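Local coordinates for protein type II restriction enzyme BsoBI (PDB 1DC1) that recognises the double-stranded DNA sequence CYCGRG and cleaves it after the first C, acting as a homodimeric type II restriction endonuclease, at residues S205-N210 and R265-E270; L238-G243 and T259-I264; L198-T203 and V211-F216; K276-G281 and G314-W319. All coordinates share one frame; numbering follows the deposited sequence. Where two conformers were deposited one is given.

Contact 1: S205-N210 and R265-E270; sequences SLVKKN and RNKFSE. Unlike the reference sequence in segment 205-210: Ser205 (reference Pro). With nucleotides of chain A.
The Phe268 ring receives Leu206 over one face: CD1 sits 4.1 Å from the centroid of the Phe268 ring and only 5° off the ring normal, a CH-pi contact above the centre rather than the rim. Tyr235 meets the same phenylalanine edge-to-face from outside the two segments. The same Leu206 CD1 also touches backbone, at 3.6 Å from Lys267 O. Next to it, Val207 CG1 is anti to the carbonyl carbon of its own residue (chi1 -55°), which lays this methyl 3.6 Å from Lys267 CB. The polar end of Lys267 is tied in through one water, which accepts from Lys267 NZ at 3.0 Å and donates to Leu206 O. The bent Lys208 chain brings its NZ to 3.9 Å from Lys267 NZ; two like charges so close may depress the proton affinity of one amine. The turn joins strands 202-204 and 209-211, and Lys208 and Lys209 both face Val204 in a G1 beta bulge. Beyond the bulge the chain meets DNA. Asn210 N donates to OP1 of DC5 of chain A at 2.8 Å, nearly straight at 165°. Lys209 NZ bonds Lys208 O at 3.1 Å, standing above that carbonyl plane, and also OP1 of DA4 of chain A, at a very short distance whose exact value is doubtful. Ser287 OG of the second subunit is a further partner of Lys209 NZ.

Contact 2: L238-G243 and T259-I264; sequences LGELKG and TALTRI. With nucleotides of chain A.
Glu240 turns one carboxylate oxygen, OE2, onto the aliphatic surface of helix 247-270. OE2 lies 3.6 Å from Ala260 CB, 4.0 Å from Leu261 CD2 and 4.1 Å from Ile264 CD1, so Ala260, its neighbour Leu261 and, one turn on, Ile264 put carbon against it on the helix side. The Glu240 and Leu261 side chains pass one another, running opposite ways, and a sharp bend at chi2 (27°) sets CD of the glutamate back from a fully extended course. Two residues earlier on the strand, Leu238 crosses Ile264 with CD1 3.9 Å from Ile264 CG2, the apolar end of the same interface. The axes of strand 238-242 and helix 259-264 approach to 9.1 Å and run almost antiparallel, at 172°, as expected for the first strand and the helix of the beta-alpha-beta unit that strand 276-281 completes. In the next shell, Glu240 OE1 accepts the backbone N of Asp212. Lys242 NZ forms a salt bridge with a DNA phosphate and only a long, weak ion pair with Asp212. At the strand end Gly243 N donates to OP1 of DC7 of chain A at 2.7 Å. The glutamate is thus divided: OE1 is engaged by a backbone N-H, while OE2 meets hydrocarbon within this interface. Such positioning is consistent with the predicted magnesium-binding role of Glu240 and Lys242, the E-x-K part of a PDDEXK nuclease site.

Contact 3: L198-T203 and V211-F216; sequences LMYNIT and VDICLF. With nucleotides of chain A.
Leu198 and Ile213 form the tight part of this contact: Leu198 CD1 presses to 3.4 Å from Ile213 CG2, closer than usual van der Waals separation. Leu198 CG, anti to its backbone N (chi1 173°), is set on the side of Ile213. On the same face, Tyr200 runs beside Ile213 in the same direction, with CE1 3.9 Å from Ile213 CG1; its hydroxyl bonds Thr143 OG1 of helix 110-152. Backbone bonds set the register: Met199 and Cys214 are a hydrogen-bonded antiparallel pair, with Met199 N to Cys214 O at 2.8 Å, flanked by the non-hydrogen-bonded pairs Leu198-Leu215 and Tyr200-Ile213. At Asn201 the ladder changes. Asn201 and Ile202 both face Val211 in a G1 beta bulge, and Asn201 takes a positive phi of 50°; the chain turns a corner here and again at Asp212, passing from the eight-stranded sheet to the two-stranded one of 202-204 and 209-211. Asn201 N donates to Asp212 O at 2.7 Å, from above that carbonyl plane. The face that carries Met199 and Cys214 packs more loosely: Met199 CG merely meets the edge of the Phe216 ring at CE2, 4.0 Å away, before the methionine chain bends off. Toward the DNA a water enters the contact. Asn201 is exposed, and its OD1 and Asp212 OD1 share this water, 2.9 Å from each, which cannot give a proton to every acceptor near it. The amide and carboxylate planes stand 82° apart. Asp212, a predicted magnesium ligand, has its OD2 held by the backbone N of Leu241, while its OD1 faces OP1 of DT6 of chain A at 2.6 Å.

Contact 4: K276-G281 and G314-W319; sequences KTIFIG and GSLCRW
Helix 310-321 covers one face of the central mixed sheet, and Leu316 and Trp319 are the residues it sends down onto Lys276, Ile278 and Ile280 of strand 276-281. The segment axes come within 11.5 Å of each other and cross at -151°, so helix and strand run roughly antiparallel with a clear splay. Leu316 and Trp319 lie three residues apart along the helix, just under one turn, and both point toward the strand. The strand answers with every second side chain. Ile280 CD1 lies 3.7 Å from Leu316 CD2, and Ile278 CD1 meets the same methyl at 4.1 Å, so one branch of the leucine serves both isoleucines, at least in the one of its two deposited conformers described here. Ile278 CG2 approaches the edge of the indole near its plane, 3.7 Å from Trp319 CZ3. Trp319 CG, anti to the backbone N (chi1 168°), is directed toward the strand. At the beginning of the strand, Lys276 crosses the indole with its aliphatic part: CD is 3.5 Å from Trp319 CZ2 and CE is 3.9 Å from that carbon, so the methylenes do the touching. Asn303 and Ala305 of the neighbouring strand 303-306 extend the floor beneath Leu316. Phe279 points the other way and meets Trp254 of helix 247-270 edge-to-face. With helices thus covering both faces of parallel strands, the arrangement is that of the three-layered alpha/beta core characteristic of PDDEXK nucleases.

Contacts 2, 3 and 4 share the central sheet. Strand 238-242 sits between the other two: Gly239 N bonds Ile213 O of contact 3 at 2.9 Å, and Lys242 N probably bonds Ile280 O of contact 4 at 2.8 Å. The predicted metal site lies at the join of contacts 2 and 3, whose centres are 11 Å apart; there the side chains of Asp212 and Glu240 come within about 3 Å of each other. Contact 1 continues the helix of contact 2, with Val207 CG1 3.6 Å from Ile264 CA, and its strand 209-211 leads directly to Asp212. Contacts 1, 3 and 2, in that order, meet DA4 and DC5, DT6 and DC7 of chain A, whereas contact 4 stays about 8 Å from the nucleic acid at its nearest atom.

Contact 1: S205-N210 and R265-E270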
# COMPACT_ATOMS: atom_id res chain seq x y z
N SER D 205 -15.00 -6.80 18.44
CA SER D 205 -15.61 -5.73 19.21
C SER D 205 -14.83 -4.97 20.28
O SER D 205 -15.07 -3.76 20.43
CB SER D 205 -16.96 -6.19 19.75
OG SER D 205 -17.72 -6.67 18.66
N LEU D 206 -13.91 -5.61 20.99
CA LEU D 206 -13.14 -4.91 22.01
C LEU D 206 -12.20 -3.90 21.39
O LEU D 206 -12.05 -2.81 21.92
CB LEU D 206 -12.32 -5.89 22.83
CG LEU D 206 -12.71 -6.27 24.25
CD1 LEU D 206 -11.46 -6.62 25.01
CD2 LEU D 206 -13.49 -5.13 24.91
N VAL D 207 -11.52 -4.29 20.30
CA VAL D 207 -10.60 -3.37 19.64
C VAL D 207 -11.32 -2.54 18.61
O VAL D 207 -10.84 -1.48 18.27
CB VAL D 207 -9.41 -4.11 18.96
CG1 VAL D 207 -8.73 -4.98 19.99
CG2 VAL D 207 -9.89 -4.99 17.86
N LYS D 208 -12.49 -3.01 18.14
CA LYS D 208 -13.27 -2.29 17.12
C LYS D 208 -12.45 -2.22 15.83
O LYS D 208 -12.42 -1.16 15.16
CB LYS D 208 -13.58 -0.83 17.55
CG LYS D 208 -14.59 -0.69 18.72
CD LYS D 208 -14.45 0.65 19.47
CE LYS D 208 -13.33 0.61 20.56
NZ LYS D 208 -12.02 1.27 20.14
N LYS D 209 -11.76 -3.32 15.53
CA LYS D 209 -10.93 -3.42 14.32
C LYS D 209 -11.12 -4.83 13.80
O LYS D 209 -11.53 -5.75 14.54
CB LYS D 209 -9.44 -3.15 14.64
CG LYS D 209 -9.09 -1.71 15.18
CD LYS D 209 -9.17 -0.67 14.04
CE LYS D 209 -9.15 0.80 14.52
NZ LYS D 209 -10.50 1.27 15.06
N ASN D 210 -10.88 -4.99 12.51
CA ASN D 210 -10.99 -6.28 11.86
C ASN D 210 -9.70 -7.04 12.15
O ASN D 210 -8.64 -6.42 12.32
CB ASN D 210 -11.19 -6.00 10.38
CG ASN D 210 -12.54 -5.42 10.10
OD1 ASN D 210 -13.56 -6.02 10.39
ND2 ASN D 210 -12.56 -4.22 9.53
N ARG D 265 -3.64 -6.59 21.97
CA ARG D 265 -3.05 -6.87 23.26
C ARG D 265 -3.44 -5.84 24.30
O ARG D 265 -3.75 -6.20 25.43
CB ARG D 265 -1.54 -6.91 23.15
CG ARG D 265 -1.04 -8.26 22.78
CD ARG D 265 0.49 -8.29 22.67
NE ARG D 265 1.08 -7.27 21.81
CZ ARG D 265 1.67 -6.16 22.25
NH1 ARG D 265 1.75 -5.91 23.55
NH2 ARG D 265 2.20 -5.31 21.39
N ASN D 266 -3.43 -4.56 23.90
CA ASN D 266 -3.77 -3.47 24.80
C ASN D 266 -5.22 -3.58 25.26
O ASN D 266 -5.49 -3.63 26.47
CB ASN D 266 -3.53 -2.12 24.10
CG ASN D 266 -2.03 -1.71 24.06
OD1 ASN D 266 -1.18 -2.31 24.72
ND2 ASN D 266 -1.73 -0.67 23.29
N LYS D 267 -6.15 -3.66 24.32
CA LYS D 267 -7.55 -3.73 24.65
C LYS D 267 -7.89 -4.99 25.48
O LYS D 267 -8.62 -4.92 26.48
CB LYS D 267 -8.36 -3.70 23.37
CG LYS D 267 -8.42 -2.32 22.79
CD LYS D 267 -8.96 -1.36 23.84
CE LYS D 267 -9.19 0.01 23.25
NZ LYS D 267 -10.52 0.53 23.69
N PHE D 268 -7.37 -6.14 25.06
CA PHE D 268 -7.68 -7.35 25.81
C PHE D 268 -7.11 -7.32 27.25
O PHE D 268 -7.80 -7.70 28.19
CB PHE D 268 -7.20 -8.64 25.05
CG PHE D 268 -8.22 -9.19 24.06
CD1 PHE D 268 -8.34 -8.64 22.77
CD2 PHE D 268 -9.15 -10.15 24.46
CE1 PHE D 268 -9.41 -9.03 21.89
CE2 PHE D 268 -10.21 -10.56 23.61
CZ PHE D 268 -10.34 -10.00 22.32
N SER D 269 -5.88 -6.85 27.42
CA SER D 269 -5.26 -6.80 28.73
C SER D 269 -6.04 -5.97 29.69
O SER D 269 -6.11 -6.29 30.88
CB SER D 269 -3.87 -6.23 28.64
OG SER D 269 -3.03 -7.21 28.11
N GLU D 270 -6.59 -4.88 29.17
CA GLU D 270 -7.41 -3.97 29.94
C GLU D 270 -8.52 -4.73 30.60
O GLU D 270 -8.96 -4.39 31.70
CB GLU D 270 -8.03 -2.95 29.04
CG GLU D 270 -7.10 -1.85 28.66
CD GLU D 270 -7.81 -0.84 27.81
OE1 GLU D 270 -9.07 -0.93 27.74
OE2 GLU D 270 -7.11 0.02 27.22
P DC A 5 -8.60 -2.59 10.45
OP1 DC A 5 -9.80 -2.75 11.31
OP2 DC A 5 -7.28 -2.44 11.06
O5' DC A 5 -8.58 -3.90 9.55
C5' DC A 5 -7.61 -4.08 8.52
C4' DC A 5 -8.24 -4.78 7.34
O4' DC A 5 -9.13 -3.89 6.65
C3' DC A 5 -7.23 -5.20 6.28
O3' DC A 5 -6.63 -6.42 6.62
C2' DC A 5 -8.08 -5.30 5.04
C1' DC A 5 -9.03 -4.13 5.25
N1 DC A 5 -8.64 -2.87 4.56
C2 DC A 5 -8.83 -2.81 3.16
O2 DC A 5 -9.23 -3.86 2.57
N3 DC A 5 -8.56 -1.65 2.51
C4 DC A 5 -8.13 -0.57 3.19
N4 DC A 5 -7.92 0.55 2.51
C5 DC A 5 -7.91 -0.61 4.60
C6 DC A 5 -8.16 -1.78 5.24
P DA A 4 -11.79 2.82 11.66
OP1 DA A 4 -11.52 2.37 13.08
OP2 DA A 4 -11.27 4.16 11.18
O5' DA A 4 -11.21 1.69 10.70
C5' DA A 4 -11.58 0.32 10.88
C4' DA A 4 -10.97 -0.52 9.79
O4' DA A 4 -11.63 -0.22 8.54
C3' DA A 4 -9.47 -0.25 9.56
O3' DA A 4 -8.75 -1.45 9.32
C2' DA A 4 -9.45 0.44 8.20
C1' DA A 4 -10.65 -0.22 7.55
N9 DA A 4 -11.20 0.41 6.37
C8 DA A 4 -11.37 1.73 6.14
N7 DA A 4 -11.74 2.00 4.92
C5 DA A 4 -11.86 0.75 4.32
C6 DA A 4 -12.23 0.35 3.00
N6 DA A 4 -12.50 1.22 2.03
N1 DA A 4 -12.29 -0.97 2.73
C2 DA A 4 -11.99 -1.83 3.71
N3 DA A 4 -11.63 -1.58 4.98
C4 DA A 4 -11.58 -0.24 5.21
O HOH W 1 -12.42 -1.62 24.62

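Contact 2: L238-G243 and T259-I264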
# COMPACT_ATOMS: atom_id res chain seq x y z
N LEU D 238 -5.78 -14.51 18.20
CA LEU D 238 -6.00 -13.49 17.16
C LEU D 238 -4.69 -13.41 16.39
O LEU D 238 -3.60 -13.46 16.97
CB LEU D 238 -6.39 -12.14 17.76
CG LEU D 238 -7.64 -12.30 18.65
CD1 LEU D 238 -7.25 -12.16 20.10
CD2 LEU D 238 -8.66 -11.32 18.28
N GLY D 239 -4.78 -13.34 15.07
CA GLY D 239 -3.55 -13.30 14.30
C GLY D 239 -3.67 -12.53 13.01
O GLY D 239 -4.77 -12.33 12.50
N GLU D 240 -2.53 -12.10 12.51
CA GLU D 240 -2.45 -11.35 11.26
C GLU D 240 -1.81 -12.30 10.26
O GLU D 240 -0.93 -13.07 10.61
CB GLU D 240 -1.59 -10.09 11.41
CG GLU D 240 -2.33 -8.71 11.49
CD GLU D 240 -3.78 -8.74 12.05
OE1 GLU D 240 -4.68 -9.27 11.36
OE2 GLU D 240 -4.03 -8.21 13.18
N LEU D 241 -2.26 -12.25 9.01
CA LEU D 241 -1.75 -13.14 7.95
C LEU D 241 -1.47 -12.28 6.74
O LEU D 241 -2.39 -11.69 6.21
CB LEU D 241 -2.82 -14.21 7.60
CG LEU D 241 -2.70 -15.10 6.35
CD1 LEU D 241 -1.42 -15.93 6.42
CD2 LEU D 241 -3.92 -16.06 6.24
N LYS D 242 -0.20 -12.19 6.33
CA LYS D 242 0.23 -11.37 5.17
C LYS D 242 0.69 -12.29 4.04
O LYS D 242 1.69 -13.01 4.18
CB LYS D 242 1.35 -10.44 5.60
CG LYS D 242 1.12 -9.87 6.98
CD LYS D 242 0.79 -8.42 6.95
CE LYS D 242 -0.47 -8.17 6.23
NZ LYS D 242 -1.56 -8.02 7.22
N GLY D 243 -0.07 -12.31 2.94
CA GLY D 243 0.25 -13.17 1.83
C GLY D 243 1.07 -12.49 0.74
O GLY D 243 1.31 -13.06 -0.30
N THR D 259 1.10 -2.76 14.81
CA THR D 259 0.22 -1.85 15.54
C THR D 259 -1.09 -2.54 15.74
O THR D 259 -1.69 -2.43 16.81
CB THR D 259 -0.02 -0.54 14.83
OG1 THR D 259 1.23 0.13 14.77
CG2 THR D 259 -0.99 0.34 15.56
N ALA D 260 -1.54 -3.28 14.73
CA ALA D 260 -2.81 -4.00 14.86
C ALA D 260 -2.75 -4.98 16.05
O ALA D 260 -3.68 -5.05 16.85
CB ALA D 260 -3.14 -4.75 13.59
N LEU D 261 -1.65 -5.72 16.17
CA LEU D 261 -1.55 -6.68 17.26
C LEU D 261 -1.40 -5.99 18.62
O LEU D 261 -1.87 -6.51 19.61
CB LEU D 261 -0.42 -7.66 16.96
CG LEU D 261 -0.73 -8.56 15.75
CD1 LEU D 261 0.57 -9.14 15.22
CD2 LEU D 261 -1.69 -9.72 16.11
N THR D 262 -0.79 -4.80 18.65
CA THR D 262 -0.65 -4.05 19.87
C THR D 262 -2.03 -3.48 20.29
O THR D 262 -2.37 -3.48 21.47
CB THR D 262 0.40 -2.98 19.67
OG1 THR D 262 1.65 -3.61 19.32
CG2 THR D 262 0.53 -2.17 20.94
N ARG D 263 -2.84 -3.03 19.34
CA ARG D 263 -4.18 -2.57 19.68
C ARG D 263 -4.89 -3.75 20.38
O ARG D 263 -5.54 -3.58 21.40
CB ARG D 263 -4.96 -2.21 18.41
CG ARG D 263 -4.64 -0.81 17.89
CD ARG D 263 -5.20 -0.56 16.48
NE ARG D 263 -5.05 0.85 16.02
CZ ARG D 263 -5.50 1.29 14.83
NH1 ARG D 263 -6.11 0.47 13.99
NH2 ARG D 263 -5.39 2.57 14.48
N ILE D 264 -4.74 -4.96 19.82
CA ILE D 264 -5.37 -6.18 20.34
C ILE D 264 -4.94 -6.50 21.77
O ILE D 264 -5.78 -6.63 22.67
CB ILE D 264 -5.06 -7.42 19.44
CG1 ILE D 264 -5.88 -7.32 18.14
CG2 ILE D 264 -5.43 -8.72 20.18
CD1 ILE D 264 -5.43 -8.32 17.00
P DC A 7 -2.36 -9.33 2.05
OP1 DC A 7 -1.96 -10.74 1.89
OP2 DC A 7 -2.01 -8.59 3.30
O5' DC A 7 -1.74 -8.49 0.86
C5' DC A 7 -1.91 -8.89 -0.52
C4' DC A 7 -1.22 -7.91 -1.44
O4' DC A 7 -1.79 -6.57 -1.34
C3' DC A 7 0.29 -7.77 -1.22
O3' DC A 7 0.93 -7.68 -2.47
C2' DC A 7 0.43 -6.41 -0.59
C1' DC A 7 -0.74 -5.63 -1.17
N1 DC A 7 -1.18 -4.54 -0.28
C2 DC A 7 -1.28 -3.22 -0.80
O2 DC A 7 -1.21 -3.04 -2.04
N3 DC A 7 -1.48 -2.18 0.06
C4 DC A 7 -1.65 -2.42 1.37
N4 DC A 7 -1.82 -1.38 2.18
C5 DC A 7 -1.66 -3.77 1.90
C6 DC A 7 -1.43 -4.77 1.05

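Contact 3: L198-T203 and V211-F216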
# COMPACT_ATOMS: atom_id res chain seq x y z
N LEU D 198 -12.52 -21.42 14.04
CA LEU D 198 -11.64 -20.47 13.38
C LEU D 198 -12.46 -19.66 12.35
O LEU D 198 -13.24 -20.21 11.55
CB LEU D 198 -10.49 -21.20 12.69
CG LEU D 198 -9.57 -20.32 11.81
CD1 LEU D 198 -8.36 -19.98 12.62
CD2 LEU D 198 -9.16 -21.08 10.54
N MET D 199 -12.30 -18.35 12.38
CA MET D 199 -12.99 -17.50 11.42
C MET D 199 -11.98 -16.51 10.86
O MET D 199 -11.07 -16.11 11.55
CB MET D 199 -14.08 -16.68 12.10
CG MET D 199 -15.21 -17.48 12.70
SD MET D 199 -16.50 -17.88 11.57
CE MET D 199 -17.08 -16.30 10.91
N TYR D 200 -12.17 -16.12 9.61
CA TYR D 200 -11.29 -15.14 9.00
C TYR D 200 -11.96 -13.76 8.87
O TYR D 200 -13.17 -13.67 8.68
CB TYR D 200 -10.89 -15.63 7.61
CG TYR D 200 -10.00 -16.84 7.64
CD1 TYR D 200 -8.64 -16.71 7.93
CD2 TYR D 200 -10.49 -18.12 7.30
CE1 TYR D 200 -7.78 -17.79 7.86
CE2 TYR D 200 -9.62 -19.21 7.22
CZ TYR D 200 -8.26 -19.02 7.50
OH TYR D 200 -7.34 -20.04 7.35
N ASN D 201 -11.18 -12.71 8.99
CA ASN D 201 -11.68 -11.36 8.78
C ASN D 201 -12.95 -10.99 9.53
O ASN D 201 -13.98 -10.66 8.96
CB ASN D 201 -11.83 -11.16 7.27
CG ASN D 201 -10.57 -11.54 6.51
OD1 ASN D 201 -9.46 -11.05 6.81
ND2 ASN D 201 -10.72 -12.40 5.53
N ILE D 202 -12.82 -10.99 10.83
CA ILE D 202 -13.89 -10.73 11.74
C ILE D 202 -13.65 -9.41 12.44
O ILE D 202 -12.51 -9.09 12.82
CB ILE D 202 -13.84 -11.86 12.84
CG1 ILE D 202 -14.29 -13.19 12.27
CG2 ILE D 202 -14.74 -11.56 13.98
CD1 ILE D 202 -15.13 -13.06 11.07
N THR D 203 -14.73 -8.66 12.65
CA THR D 203 -14.61 -7.42 13.41
C THR D 203 -14.55 -7.84 14.87
O THR D 203 -15.43 -8.55 15.34
CB THR D 203 -15.81 -6.51 13.25
OG1 THR D 203 -15.93 -6.13 11.88
CG2 THR D 203 -15.63 -5.25 14.15
N VAL D 211 -9.80 -8.37 12.23
CA VAL D 211 -8.64 -9.22 12.47
C VAL D 211 -8.64 -10.32 11.43
O VAL D 211 -9.68 -10.89 11.11
CB VAL D 211 -8.66 -9.83 13.90
CG1 VAL D 211 -7.38 -10.58 14.13
CG2 VAL D 211 -8.76 -8.68 15.00
N ASP D 212 -7.48 -10.63 10.88
CA ASP D 212 -7.41 -11.65 9.81
C ASP D 212 -7.88 -13.01 10.27
O ASP D 212 -8.69 -13.65 9.59
CB ASP D 212 -5.96 -11.81 9.30
CG ASP D 212 -5.46 -10.58 8.55
OD1 ASP D 212 -6.27 -9.76 8.02
OD2 ASP D 212 -4.22 -10.46 8.51
N ILE D 213 -7.34 -13.46 11.41
CA ILE D 213 -7.60 -14.81 11.96
C ILE D 213 -8.07 -14.71 13.40
O ILE D 213 -7.41 -14.05 14.22
CB ILE D 213 -6.31 -15.66 11.97
CG1 ILE D 213 -5.74 -15.75 10.55
CG2 ILE D 213 -6.56 -17.04 12.67
CD1 ILE D 213 -4.36 -16.27 10.51
N CYS D 214 -9.17 -15.41 13.70
CA CYS D 214 -9.73 -15.46 15.04
C CYS D 214 -10.09 -16.88 15.39
O CYS D 214 -10.76 -17.53 14.61
CB CYS D 214 -10.99 -14.60 15.10
SG CYS D 214 -10.69 -12.78 15.16
N LEU D 215 -9.63 -17.35 16.56
CA LEU D 215 -9.93 -18.70 17.04
C LEU D 215 -10.77 -18.54 18.25
O LEU D 215 -10.35 -17.91 19.21
CB LEU D 215 -8.68 -19.50 17.41
CG LEU D 215 -8.92 -21.00 17.74
CD1 LEU D 215 -9.49 -21.68 16.52
CD2 LEU D 215 -7.65 -21.74 18.11
N PHE D 216 -11.96 -19.14 18.24
CA PHE D 216 -12.90 -19.04 19.35
C PHE D 216 -13.01 -20.30 20.13
O PHE D 216 -12.94 -21.38 19.56
CB PHE D 216 -14.30 -18.75 18.89
CG PHE D 216 -14.45 -17.43 18.28
CD1 PHE D 216 -14.67 -16.31 19.08
CD2 PHE D 216 -14.34 -17.28 16.90
CE1 PHE D 216 -14.79 -15.05 18.51
CE2 PHE D 216 -14.45 -16.03 16.31
CZ PHE D 216 -14.67 -14.92 17.11
P DT A 6 -5.19 -6.78 6.05
OP1 DT A 6 -4.88 -8.07 6.66
OP2 DT A 6 -4.21 -5.64 6.10
O5' DT A 6 -5.43 -6.99 4.48
C5' DT A 6 -6.02 -8.21 3.98
C4' DT A 6 -5.99 -8.21 2.47
O4' DT A 6 -6.81 -7.14 1.93
C3' DT A 6 -4.60 -7.98 1.88
O3' DT A 6 -3.93 -9.23 1.82
C2' DT A 6 -4.93 -7.44 0.50
C1' DT A 6 -6.22 -6.66 0.73
N1 DT A 6 -5.92 -5.24 0.91
C2 DT A 6 -5.86 -4.45 -0.22
O2 DT A 6 -5.99 -4.88 -1.36
N3 DT A 6 -5.62 -3.13 0.04
C4 DT A 6 -5.41 -2.55 1.26
O4 DT A 6 -5.26 -1.34 1.33
C5 DT A 6 -5.40 -3.46 2.39
C7 DT A 6 -5.04 -2.96 3.76
C6 DT A 6 -5.69 -4.72 2.16
O HOH W 2 -8.91 -8.52 8.16

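Contact 4: K276-G281 and G314-W319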
# COMPACT_ATOMS: atom_id res chain seq x y z
N LYS D 276 -3.92 -15.61 22.70
CA LYS D 276 -2.64 -15.86 22.02
C LYS D 276 -2.62 -14.97 20.78
O LYS D 276 -3.68 -14.60 20.28
CB LYS D 276 -2.51 -17.32 21.56
CG LYS D 276 -2.44 -18.34 22.69
CD LYS D 276 -2.50 -19.73 22.09
CE LYS D 276 -2.44 -20.80 23.14
NZ LYS D 276 -2.59 -20.26 24.52
N THR D 277 -1.44 -14.61 20.31
CA THR D 277 -1.35 -13.78 19.10
C THR D 277 -0.33 -14.40 18.15
O THR D 277 0.67 -14.98 18.58
CB THR D 277 -0.94 -12.30 19.38
OG1 THR D 277 0.31 -12.29 20.07
CG2 THR D 277 -2.04 -11.54 20.19
N ILE D 278 -0.60 -14.31 16.86
CA ILE D 278 0.34 -14.87 15.88
C ILE D 278 0.49 -13.94 14.67
O ILE D 278 -0.37 -13.10 14.40
CB ILE D 278 -0.09 -16.35 15.36
CG1 ILE D 278 -1.36 -16.28 14.49
CG2 ILE D 278 -0.26 -17.32 16.52
CD1 ILE D 278 -1.78 -17.65 13.91
N PHE D 279 1.62 -14.09 13.99
CA PHE D 279 1.92 -13.37 12.76
C PHE D 279 2.43 -14.39 11.75
O PHE D 279 3.39 -15.11 12.03
CB PHE D 279 2.99 -12.31 12.94
CG PHE D 279 3.31 -11.61 11.66
CD1 PHE D 279 2.48 -10.58 11.20
CD2 PHE D 279 4.38 -12.02 10.86
CE1 PHE D 279 2.70 -9.98 9.95
CE2 PHE D 279 4.61 -11.41 9.59
CZ PHE D 279 3.76 -10.40 9.15
N ILE D 280 1.80 -14.45 10.59
CA ILE D 280 2.22 -15.36 9.53
C ILE D 280 2.44 -14.47 8.32
O ILE D 280 1.58 -13.69 7.96
CB ILE D 280 1.11 -16.40 9.19
CG1 ILE D 280 0.75 -17.20 10.44
CG2 ILE D 280 1.53 -17.29 8.02
CD1 ILE D 280 -0.57 -17.99 10.29
N GLY D 281 3.61 -14.58 7.69
CA GLY D 281 3.87 -13.75 6.53
C GLY D 281 4.64 -14.48 5.43
O GLY D 281 5.50 -15.27 5.74
N GLY D 314 2.89 -26.00 8.61
CA GLY D 314 2.33 -27.23 9.15
C GLY D 314 2.42 -27.33 10.66
O GLY D 314 1.46 -27.69 11.33
N SER D 315 3.60 -27.00 11.19
CA SER D 315 3.84 -27.02 12.62
C SER D 315 2.89 -26.03 13.29
O SER D 315 2.28 -26.35 14.30
CB SER D 315 5.33 -26.65 12.85
OG SER D 315 5.60 -26.33 14.20
N LEU D 316 2.75 -24.83 12.72
CA LEU D 316 1.89 -23.82 13.34
C LEU D 316 0.43 -24.27 13.34
O LEU D 316 -0.28 -24.08 14.32
CB LEU D 316 2.06 -22.49 12.58
CG LEU D 316 1.32 -21.30 13.20
CD1 LEU D 316 2.25 -20.11 13.35
CD2 LEU D 316 0.15 -20.94 12.32
N CYS D 317 -0.01 -24.87 12.22
CA CYS D 317 -1.38 -25.37 12.07
C CYS D 317 -1.71 -26.53 13.02
O CYS D 317 -2.78 -26.61 13.59
CB CYS D 317 -1.63 -25.80 10.62
SG CYS D 317 -1.85 -24.36 9.57
N ARG D 318 -0.77 -27.45 13.19
CA ARG D 318 -0.98 -28.55 14.11
C ARG D 318 -1.10 -27.97 15.53
O ARG D 318 -1.95 -28.39 16.31
CB ARG D 318 0.18 -29.53 13.95
CG ARG D 318 0.36 -30.50 15.07
CD ARG D 318 1.31 -31.62 14.67
NE ARG D 318 0.99 -32.85 15.40
CZ ARG D 318 1.85 -33.56 16.14
NH1 ARG D 318 3.12 -33.17 16.26
NH2 ARG D 318 1.43 -34.67 16.74
N TRP D 319 -0.28 -26.98 15.84
CA TRP D 319 -0.35 -26.33 17.12
C TRP D 319 -1.71 -25.62 17.29
O TRP D 319 -2.33 -25.71 18.37
CB TRP D 319 0.79 -25.32 17.22
CG TRP D 319 0.64 -24.37 18.39
CD1 TRP D 319 0.87 -24.64 19.71
CD2 TRP D 319 0.22 -23.00 18.33
NE1 TRP D 319 0.62 -23.54 20.48
CE2 TRP D 319 0.23 -22.51 19.66
CE3 TRP D 319 -0.15 -22.14 17.29
CZ2 TRP D 319 -0.12 -21.20 19.97
CZ3 TRP D 319 -0.51 -20.83 17.60
CH2 TRP D 319 -0.49 -20.38 18.93